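Long-range contacts in putative uncharacterized protein (Pseudomonas phage 201phi2-1, PDB 3R4V), which is of unknown function but has the fold of a phage tubulin-like protein and holds guanosine-5'-diphosphate in its nucleotide-binding domain: residues Tyr88-Gly92 against Asn129-Met134; Arg217-Glu221 against Glu239-Gly243; Ser228-Leu234 against Asp263-Ile269. All blocks are in the same frame, centred on the assembly; numbering follows the deposited sequence.

How the contacts relate
Contact 1 lies beside the nucleotide, contacts 2 and 3 together in the C-terminal domain. Contact 1 closes first along the chain, joining the end of strand 84-89 to helix 124-144 beside the bound GDP. Contacts 2 and 3 follow, their segments alternating in sequence, and both belong to the phage tubulin-like C-terminal domain. Their centres are 9 Å apart and they touch through Phe-242 and His-266. Contact 1 lies farther off, its nearest atoms about 12 Å from those of contact 3. Strands 84-89, 228-233 and 264-270 nevertheless belong to one mixed sheet, which runs from the nucleotide site into the C-terminal domain.

Contact 1 of 3, residues Tyr88-Gly92 against Asn129-Met134; sequences YSLGG and NDIDTM. With GDP (guanosine-5'-diphosphate), chain B.
Asn-129 ND2 of helix 124-144 donates to Gly-91 O, in the turn after strand 84-89, at 3.0 Å, with the acceptor in the plane of the amide and the N-H pointing nearly straight at it (164°). The donor stands above the carbonyl plane of Gly-91. A weak bond from Asn-126 reaches the same oxygen, while Asn-129 ND2 also bonds Gly-58 O. The hydroxyl of Thr-133 lies between two carbonyl oxygens: OG1 is 3.1 Å from Leu-90 O and 2.8 Å from Asn-129 O, and its one proton could serve either.

Apolar contacts centre on Leu-90. Its two methyls divide the helix surface, CD2 resting on Thr-133 CG2 at 3.5 Å and CD1 on Met-134 SD at 3.9 Å. With OG1 of Thr-133 anti to the carbonyl carbon (chi1 -53°), the hydroxyl faces Leu-90 O and CG2 is left for Leu-90 CD2 and the edge of the Tyr-88 ring.

Ser-89 OG accepts from Gly-91 N at 3.2 Å, forming an ST turn, and donates to O4' of the GDP ribose at 3.1 Å. The one hydroxyl thus links the turn to the ribose. The glycine-rich run starting at Gly-91 is probably the counterpart of the tubulin/FtsZ signature loop.

Asp-130 OD1, packed on Gly-91 CA, bonds Ala-120 N just beyond strand 113-119. Helices 95-108 and 60-67 touch Thr-133, and helix 274-294 packs on Asp-130 and Met-134.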
loop_
_atom_site.group_PDB
_atom_site.type_symbol
_atom_site.label_atom_id
_atom_site.label_comp_id
_atom_site.label_asym_id
_atom_site.label_seq_id
_atom_site.Cartn_x
_atom_site.Cartn_y
_atom_site.Cartn_z
ATOM N N TYR A 88 -3.729 -1.021 1.550
ATOM C CA TYR A 88 -4.865 -1.434 0.743
ATOM C C TYR A 88 -4.409 -2.303 -0.421
ATOM O O TYR A 88 -3.218 -2.366 -0.721
ATOM C CB TYR A 88 -5.600 -0.190 0.214
ATOM C CG TYR A 88 -4.698 0.777 -0.538
ATOM C CD1 TYR A 88 -4.587 0.707 -1.914
ATOM C CD2 TYR A 88 -3.977 1.767 0.134
ATOM C CE1 TYR A 88 -3.763 1.605 -2.627
ATOM C CE2 TYR A 88 -3.159 2.665 -0.572
ATOM C CZ TYR A 88 -3.064 2.568 -1.942
ATOM O OH TYR A 88 -2.253 3.440 -2.647
ATOM N N SER A 89 -5.362 -2.970 -1.074
ATOM C CA SER A 89 -5.092 -3.704 -2.299
ATOM C C SER A 89 -5.124 -2.790 -3.528
ATOM O O SER A 89 -6.004 -1.935 -3.648
ATOM C CB SER A 89 -6.103 -4.845 -2.484
ATOM O OG SER A 89 -5.799 -5.618 -3.647
ATOM N N LEU A 90 -4.179 -2.991 -4.447
ATOM C CA LEU A 90 -4.167 -2.265 -5.709
ATOM C C LEU A 90 -5.223 -2.785 -6.669
ATOM O O LEU A 90 -5.521 -2.129 -7.667
ATOM C CB LEU A 90 -2.817 -2.397 -6.406
ATOM C CG LEU A 90 -1.580 -1.949 -5.651
ATOM C CD1 LEU A 90 -0.343 -2.450 -6.370
ATOM C CD2 LEU A 90 -1.599 -0.422 -5.548
ATOM N N GLY A 91 -5.774 -3.966 -6.385
ATOM C CA GLY A 91 -6.532 -4.677 -7.402
ATOM C C GLY A 91 -8.047 -4.707 -7.299
ATOM O O GLY A 91 -8.711 -5.207 -8.205
ATOM N N GLY A 92 -8.599 -4.177 -6.217
ATOM C CA GLY A 92 -10.046 -4.117 -6.056
ATOM C C GLY A 92 -10.582 -2.764 -6.503
ATOM O O GLY A 92 -9.900 -2.028 -7.221
ATOM N N ASN A 129 -6.630 -3.252 -12.604
ATOM C CA ASN A 129 -6.715 -2.351 -11.469
ATOM C C ASN A 129 -5.345 -2.078 -10.858
ATOM O O ASN A 129 -5.053 -0.945 -10.485
ATOM C CB ASN A 129 -7.704 -2.867 -10.418
ATOM C CG ASN A 129 -9.149 -2.665 -10.841
ATOM O OD1 ASN A 129 -9.438 -1.860 -11.727
ATOM N ND2 ASN A 129 -10.065 -3.384 -10.198
ATOM N N ASP A 130 -4.510 -3.114 -10.778
ATOM C CA ASP A 130 -3.166 -2.974 -10.219
ATOM C C ASP A 130 -2.414 -1.913 -11.008
ATOM O O ASP A 130 -1.810 -1.009 -10.431
ATOM C CB ASP A 130 -2.356 -4.253 -10.341
ATOM C CG ASP A 130 -2.838 -5.369 -9.438
ATOM O OD1 ASP A 130 -3.468 -5.111 -8.391
ATOM O OD2 ASP A 130 -2.548 -6.526 -9.800
ATOM N N ILE A 131 -2.469 -2.032 -12.334
ATOM C CA ILE A 131 -1.799 -1.087 -13.227
ATOM C C ILE A 131 -2.309 0.337 -13.039
ATOM O O ILE A 131 -1.526 1.271 -12.859
ATOM C CB ILE A 131 -1.988 -1.468 -14.691
ATOM C CG1 ILE A 131 -1.275 -2.788 -14.985
ATOM C CG2 ILE A 131 -1.470 -0.354 -15.594
ATOM C CD1 ILE A 131 -1.757 -3.454 -16.256
ATOM N N ASP A 132 -3.631 0.508 -13.090
ATOM C CA ASP A 132 -4.212 1.844 -12.966
ATOM C C ASP A 132 -3.920 2.457 -11.593
ATOM O O ASP A 132 -3.705 3.648 -11.488
ATOM C CB ASP A 132 -5.717 1.850 -13.248
ATOM C CG ASP A 132 -6.052 1.498 -14.681
ATOM O OD1 ASP A 132 -5.169 1.612 -15.565
ATOM O OD2 ASP A 132 -7.216 1.118 -14.919
ATOM N N THR A 133 -3.887 1.643 -10.545
ATOM C CA THR A 133 -3.616 2.170 -9.211
ATOM C C THR A 133 -2.138 2.560 -9.037
ATOM O O THR A 133 -1.834 3.602 -8.429
ATOM C CB THR A 133 -4.093 1.200 -8.127
ATOM O OG1 THR A 133 -5.466 0.874 -8.386
ATOM C CG2 THR A 133 -4.001 1.850 -6.762
ATOM N N MET A 134 -1.232 1.769 -9.602
ATOM C CA MET A 134 0.186 2.149 -9.579
ATOM C C MET A 134 0.364 3.464 -10.353
ATOM O O MET A 134 1.073 4.356 -9.899
ATOM C CB MET A 134 1.067 1.061 -10.166
ATOM C CG MET A 134 1.243 -0.158 -9.247
ATOM S SD MET A 134 2.142 0.254 -7.731
ATOM C CE MET A 134 3.784 0.432 -8.435
HETATM P PB GDP B . -11.830 -3.814 -2.376
HETATM O O1B GDP B . -12.666 -4.006 -1.131
HETATM O O2B GDP B . -10.762 -2.798 -2.072
HETATM O O3B GDP B . -12.712 -3.376 -3.539
HETATM O O3A GDP B . -11.181 -5.209 -2.810
HETATM P PA GDP B . -10.419 -6.251 -1.848
HETATM O O1A GDP B . -11.346 -6.923 -0.849
HETATM O O2A GDP B . -9.248 -5.596 -1.173
HETATM O "O5'" GDP B . -9.960 -7.311 -2.924
HETATM C "C5'" GDP B . -9.171 -6.937 -4.067
HETATM C "C4'" GDP B . -8.330 -8.118 -4.538
HETATM O "O4'" GDP B . -7.286 -8.370 -3.589
HETATM C "C3'" GDP B . -9.112 -9.419 -4.624
HETATM O "O3'" GDP B . -9.635 -9.601 -5.937
HETATM C "C2'" GDP B . -8.066 -10.468 -4.312
HETATM O "O2'" GDP B . -7.302 -10.770 -5.478
HETATM C "C1'" GDP B . -7.113 -9.779 -3.362
HETATM N N9 GDP B . -7.470 -9.970 -1.941
HETATM C C8 GDP B . -8.708 -9.983 -1.390
HETATM N N7 GDP B . -8.636 -10.133 -0.043
HETATM C C5 GDP B . -7.327 -10.190 0.292
HETATM C C6 GDP B . -6.540 -10.324 1.538
HETATM O O6 GDP B . -7.109 -10.425 2.643
HETATM N N1 GDP B . -5.198 -10.338 1.436
HETATM C C2 GDP B . -4.562 -10.229 0.248
HETATM N N2 GDP B . -3.204 -10.238 0.200
HETATM N N3 GDP B . -5.222 -10.098 -0.927
HETATM C C4 GDP B . -6.573 -10.070 -0.961
#

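Contact 2 of 3, residues Arg217-Glu221 against Glu239-Gly243; sequences RKDAE and EVAFG
Arg-217 opens the short helix 217-221 and lays its aliphatic stem over one face of the Phe-242 ring, a CH-pi contact within the tubulin-like C-terminal domain. Its CG stands 4.0 Å from the ring centroid, 26° off the normal. With CG anti to the backbone N (chi1 171°) and the chain extended onward to NE, the two side chains run antiparallel alongside each other, and the guanidinium, its plane only 13° from that of the ring, reaches Val-240. Val-240 CG1 lies over one face of that group, 3.2 Å from Arg-217 NH1.

One turn along, Ala-220 sets its methyl against the far end of the aromatic ring, CB being 3.7 Å from Phe-242 CZ. The same alanine reaches His-266 and Val-268 of strand 264-270, while Phe-242 packs edge-to-face with His-266. The ring is thus wedged between the short helix and the sheet, joining loop 239-243 to both.

Glu-221 completes the grip. Its CG packs on Phe-242 CD1 at 3.3 Å, and its carboxylate, nearly perpendicular to the ring, forms a salt bridge back to Arg-217. Both Arg-217 NE and NH2 approach OE2 side-on and from the same face of the carboxylate plane, which probably fixes the guanidinium's rotation over Val-240. The shorter of these bonds, Arg-217 NE to Glu-221 OE2, measures 2.9 Å, with OE2 in the guanidinium plane.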
loop_
_atom_site.group_PDB
_atom_site.type_symbol
_atom_site.label_atom_id
_atom_site.label_comp_id
_atom_site.label_asym_id
_atom_site.label_seq_id
_atom_site.Cartn_x
_atom_site.Cartn_y
_atom_site.Cartn_z
ATOM N N ARG A 217 22.459 -6.723 7.025
ATOM C CA ARG A 217 23.210 -5.784 6.205
ATOM C C ARG A 217 23.218 -6.284 4.766
ATOM O O ARG A 217 23.026 -5.511 3.838
ATOM C CB ARG A 217 24.634 -5.621 6.728
ATOM C CG ARG A 217 25.549 -4.825 5.814
ATOM C CD ARG A 217 26.983 -4.822 6.332
ATOM N NE ARG A 217 27.919 -4.360 5.312
ATOM C CZ ARG A 217 29.221 -4.195 5.513
ATOM N NH1 ARG A 217 29.748 -4.454 6.701
ATOM N NH2 ARG A 217 29.994 -3.771 4.522
ATOM N N LYS A 218 23.427 -7.587 4.597
ATOM C CA LYS A 218 23.577 -8.203 3.278
ATOM C C LYS A 218 22.358 -7.971 2.387
ATOM O O LYS A 218 22.498 -7.586 1.228
ATOM C CB LYS A 218 23.815 -9.708 3.423
ATOM C CG LYS A 218 24.472 -10.371 2.221
ATOM C CD LYS A 218 25.973 -10.129 2.216
ATOM C CE LYS A 218 26.660 -10.913 1.108
ATOM N NZ LYS A 218 26.185 -10.508 -0.246
ATOM N N ASP A 219 21.172 -8.225 2.933
ATOM C CA ASP A 219 19.923 -8.027 2.212
ATOM C C ASP A 219 19.718 -6.554 1.877
ATOM O O ASP A 219 19.227 -6.217 0.800
ATOM C CB ASP A 219 18.727 -8.514 3.050
ATOM C CG ASP A 219 18.693 -10.029 3.224
ATOM O OD1 ASP A 219 18.950 -10.742 2.232
ATOM O OD2 ASP A 219 18.400 -10.504 4.351
ATOM N N ALA A 220 20.066 -5.677 2.813
ATOM C CA ALA A 220 19.851 -4.248 2.603
ATOM C C ALA A 220 20.802 -3.719 1.532
ATOM O O ALA A 220 20.400 -2.896 0.701
ATOM C CB ALA A 220 20.014 -3.470 3.905
ATOM N N GLU A 221 22.048 -4.204 1.545
ATOM C CA GLU A 221 23.049 -3.823 0.540
ATOM C C GLU A 221 22.651 -4.285 -0.845
ATOM O O GLU A 221 23.084 -3.718 -1.837
ATOM C CB GLU A 221 24.421 -4.441 0.827
ATOM C CG GLU A 221 25.124 -3.934 2.052
ATOM C CD GLU A 221 26.502 -4.560 2.204
ATOM O OE1 GLU A 221 26.623 -5.799 2.040
ATOM O OE2 GLU A 221 27.460 -3.808 2.477
ATOM N N GLU A 239 27.104 -1.174 13.883
ATOM C CA GLU A 239 26.794 -0.145 12.901
ATOM C C GLU A 239 27.859 -0.079 11.813
ATOM O O GLU A 239 29.027 0.144 12.099
ATOM C CB GLU A 239 26.649 1.224 13.566
ATOM C CG GLU A 239 26.447 2.364 12.575
ATOM C CD GLU A 239 26.369 3.719 13.248
ATOM O OE1 GLU A 239 26.292 3.759 14.495
ATOM O OE2 GLU A 239 26.384 4.743 12.532
ATOM N N VAL A 240 27.439 -0.280 10.568
ATOM C CA VAL A 240 28.331 -0.184 9.419
ATOM C C VAL A 240 27.700 0.692 8.344
ATOM O O VAL A 240 26.583 0.432 7.897
ATOM C CB VAL A 240 28.638 -1.569 8.824
ATOM C CG1 VAL A 240 29.324 -1.424 7.477
ATOM C CG2 VAL A 240 29.494 -2.380 9.785
ATOM N N ALA A 241 28.410 1.740 7.942
ATOM C CA ALA A 241 27.900 2.653 6.928
ATOM C C ALA A 241 28.042 2.039 5.542
ATOM O O ALA A 241 28.969 2.362 4.805
ATOM C CB ALA A 241 28.635 3.987 6.997
ATOM N N PHE A 242 27.115 1.155 5.190
ATOM C CA PHE A 242 27.197 0.418 3.934
ATOM C C PHE A 242 26.317 1.042 2.856
ATOM O O PHE A 242 25.521 1.940 3.133
ATOM C CB PHE A 242 26.761 -1.025 4.156
ATOM C CG PHE A 242 25.330 -1.158 4.592
ATOM C CD1 PHE A 242 24.308 -1.147 3.663
ATOM C CD2 PHE A 242 25.010 -1.289 5.932
ATOM C CE1 PHE A 242 22.993 -1.268 4.060
ATOM C CE2 PHE A 242 23.694 -1.408 6.337
ATOM C CZ PHE A 242 22.685 -1.397 5.398
ATOM N N GLY A 243 26.457 0.551 1.629
ATOM C CA GLY A 243 25.629 1.008 0.528
ATOM C C GLY A 243 26.032 2.359 -0.035
ATOM O O GLY A 243 26.993 2.976 0.436
HETATM O O HOH W 1 27.167 -2.326 -0.137
#

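Contact 3 of 3, residues Ser228-Leu234 against Asp263-Ile269; sequences SQLSLYL and DQIHFVI
Ser-231 OG and His-266 ND1 meet at 2.7 Å in the plane of the imidazole, a bond in which either atom could be the donor. Ser-231 OG, anti to its carbonyl carbon (chi1 -66°), is set for this bond across the strands. Gln-264 NE2 donates to His-266 NE2 at 2.8 Å in a bent bond (140°), and the two together probably fix the ring's rotation. Between the nitrogens, CE1 lies 3.4 Å from Tyr-233 OH, and the imidazole turns its edge toward the tyrosine face in an offset edge-to-face pair, planes at 78°. A water joins Tyr-233 OH to Gln-264 NE2, weakly on the amide side.

Beneath these side chains runs an antiparallel ladder in which Ser-228, Leu-230 and Leu-232 make hydrogen-bonded pairs with Ile-269, Phe-267 and Ile-265. Just past the strand pairing, Leu-234 N also bonds Asp-263 O, and the Asp-263 carboxylate forms a salt bridge with Lys-238.

On the other face, Leu-232 CD1 packs on Phe-267 CE1 at 3.9 Å, and Leu-178 of helix 161-178 touches both residues. Loop 239-243 lies over the face bearing Tyr-233 and His-266. In the C-terminal part of the tubulin-like protein's mixed sheet, strand 247-252 flanks this pair beside 228-233, and strand 208-214 beside 264-270.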
loop_
_atom_site.group_PDB
_atom_site.type_symbol
_atom_site.label_atom_id
_atom_site.label_comp_id
_atom_site.label_asym_id
_atom_site.label_seq_id
_atom_site.Cartn_x
_atom_site.Cartn_y
_atom_site.Cartn_z
ATOM N N SER A 228 17.440 6.308 -0.316
ATOM C CA SER A 228 17.345 6.857 1.031
ATOM C C SER A 228 17.211 5.715 2.033
ATOM O O SER A 228 16.355 4.848 1.879
ATOM C CB SER A 228 16.131 7.798 1.097
ATOM O OG SER A 228 16.026 8.459 2.335
ATOM N N GLN A 229 18.031 5.734 3.076
ATOM C CA GLN A 229 18.218 4.557 3.917
ATOM C C GLN A 229 18.103 4.949 5.383
ATOM O O GLN A 229 18.666 5.957 5.798
ATOM C CB GLN A 229 19.630 4.049 3.655
ATOM C CG GLN A 229 19.930 2.603 3.949
ATOM C CD GLN A 229 21.221 2.196 3.262
ATOM O OE1 GLN A 229 21.242 1.952 2.053
ATOM N NE2 GLN A 229 22.317 2.179 4.019
ATOM N N LEU A 230 17.380 4.154 6.163
ATOM C CA LEU A 230 17.345 4.336 7.615
ATOM C C LEU A 230 17.662 2.992 8.265
ATOM O O LEU A 230 17.032 1.995 7.936
ATOM C CB LEU A 230 15.958 4.809 8.036
ATOM C CG LEU A 230 15.857 5.920 9.073
ATOM C CD1 LEU A 230 14.556 6.680 8.906
ATOM C CD2 LEU A 230 15.968 5.333 10.472
ATOM N N SER A 231 18.647 2.962 9.165
ATOM C CA SER A 231 19.030 1.723 9.846
ATOM C C SER A 231 18.826 1.825 11.354
ATOM O O SER A 231 19.186 2.830 11.962
ATOM C CB SER A 231 20.494 1.375 9.551
ATOM O OG SER A 231 20.667 1.070 8.173
ATOM N N LEU A 232 18.231 0.787 11.947
ATOM C CA LEU A 232 18.124 0.688 13.399
ATOM C C LEU A 232 19.026 -0.425 13.909
ATOM O O LEU A 232 19.047 -1.515 13.345
ATOM C CB LEU A 232 16.684 0.401 13.817
ATOM C CG LEU A 232 15.658 1.488 13.465
ATOM C CD1 LEU A 232 14.269 1.073 13.917
ATOM C CD2 LEU A 232 16.063 2.820 14.092
ATOM N N TYR A 233 19.765 -0.154 14.980
ATOM C CA TYR A 233 20.639 -1.161 15.568
ATOM C C TYR A 233 20.398 -1.270 17.065
ATOM O O TYR A 233 20.312 -0.260 17.758
ATOM C CB TYR A 233 22.111 -0.799 15.352
ATOM C CG TYR A 233 22.617 -0.849 13.923
ATOM C CD1 TYR A 233 23.036 -2.044 13.358
ATOM C CD2 TYR A 233 22.701 0.303 13.155
ATOM C CE1 TYR A 233 23.519 -2.097 12.064
ATOM C CE2 TYR A 233 23.188 0.267 11.855
ATOM C CZ TYR A 233 23.593 -0.940 11.316
ATOM O OH TYR A 233 24.072 -0.998 10.029
ATOM N N LEU A 234 20.318 -2.497 17.566
ATOM C CA LEU A 234 20.257 -2.730 19.008
ATOM C C LEU A 234 21.666 -2.736 19.598
ATOM O O LEU A 234 21.900 -2.200 20.679
ATOM C CB LEU A 234 19.552 -4.052 19.310
ATOM C CG LEU A 234 19.400 -4.441 20.782
ATOM C CD1 LEU A 234 18.765 -3.317 21.578
ATOM C CD2 LEU A 234 18.568 -5.707 20.896
ATOM N N ASP A 263 17.515 -7.515 15.953
ATOM C CA ASP A 263 18.749 -6.850 16.354
ATOM C C ASP A 263 19.129 -5.675 15.443
ATOM O O ASP A 263 19.778 -4.724 15.873
ATOM C CB ASP A 263 19.890 -7.868 16.410
ATOM C CG ASP A 263 21.158 -7.293 17.005
ATOM O OD1 ASP A 263 21.248 -7.207 18.251
ATOM O OD2 ASP A 263 22.071 -6.938 16.228
ATOM N N GLN A 264 18.742 -5.752 14.176
ATOM C CA GLN A 264 18.929 -4.623 13.273
ATOM C C GLN A 264 17.869 -4.667 12.190
ATOM O O GLN A 264 17.452 -5.750 11.762
ATOM C CB GLN A 264 20.337 -4.599 12.672
ATOM C CG GLN A 264 20.643 -5.733 11.720
ATOM C CD GLN A 264 22.106 -5.749 11.308
ATOM O OE1 GLN A 264 22.986 -6.086 12.108
ATOM N NE2 GLN A 264 22.377 -5.374 10.069
ATOM N N ILE A 265 17.402 -3.489 11.784
ATOM C CA ILE A 265 16.355 -3.373 10.770
ATOM C C ILE A 265 16.753 -2.222 9.858
ATOM O O ILE A 265 17.108 -1.152 10.349
ATOM C CB ILE A 265 14.953 -3.080 11.380
ATOM C CG1 ILE A 265 14.669 -3.996 12.575
ATOM C CG2 ILE A 265 13.848 -3.218 10.314
ATOM C CD1 ILE A 265 13.440 -3.614 13.372
ATOM N N HIS A 266 16.717 -2.451 8.546
ATOM C CA HIS A 266 17.070 -1.433 7.558
ATOM C C HIS A 266 15.880 -1.141 6.683
ATOM O O HIS A 266 15.276 -2.057 6.132
ATOM C CB HIS A 266 18.231 -1.916 6.688
ATOM C CG HIS A 266 19.403 -2.407 7.485
ATOM N ND1 HIS A 266 20.363 -1.560 7.998
ATOM C CD2 HIS A 266 19.751 -3.652 7.883
ATOM C CE1 HIS A 266 21.256 -2.263 8.669
ATOM N NE2 HIS A 266 20.906 -3.536 8.621
ATOM N N PHE A 267 15.560 0.141 6.546
ATOM C CA PHE A 267 14.414 0.572 5.754
ATOM C C PHE A 267 14.987 1.310 4.558
ATOM O O PHE A 267 15.460 2.445 4.691
ATOM C CB PHE A 267 13.548 1.501 6.602
ATOM C CG PHE A 267 13.049 0.869 7.885
ATOM C CD1 PHE A 267 13.855 0.831 9.017
ATOM C CD2 PHE A 267 11.790 0.312 7.955
ATOM C CE1 PHE A 267 13.396 0.254 10.195
ATOM C CE2 PHE A 267 11.323 -0.269 9.128
ATOM C CZ PHE A 267 12.127 -0.304 10.247
ATOM N N VAL A 268 15.000 0.653 3.411
ATOM C CA VAL A 268 15.698 1.192 2.249
ATOM C C VAL A 268 14.701 1.563 1.174
ATOM O O VAL A 268 13.855 0.758 0.807
ATOM C CB VAL A 268 16.672 0.171 1.678
ATOM C CG1 VAL A 268 17.585 0.839 0.633
ATOM C CG2 VAL A 268 17.499 -0.456 2.810
ATOM N N ILE A 269 14.783 2.798 0.698
ATOM C CA ILE A 269 13.886 3.271 -0.353
ATOM C C ILE A 269 14.663 3.321 -1.674
ATOM O O ILE A 269 15.742 3.892 -1.729
ATOM C CB ILE A 269 13.323 4.679 -0.010
ATOM C CG1 ILE A 269 12.533 4.638 1.302
ATOM C CG2 ILE A 269 12.464 5.238 -1.166
ATOM C CD1 ILE A 269 12.049 5.983 1.796
HETATM O O HOH W 2 24.862 -3.340 9.172
#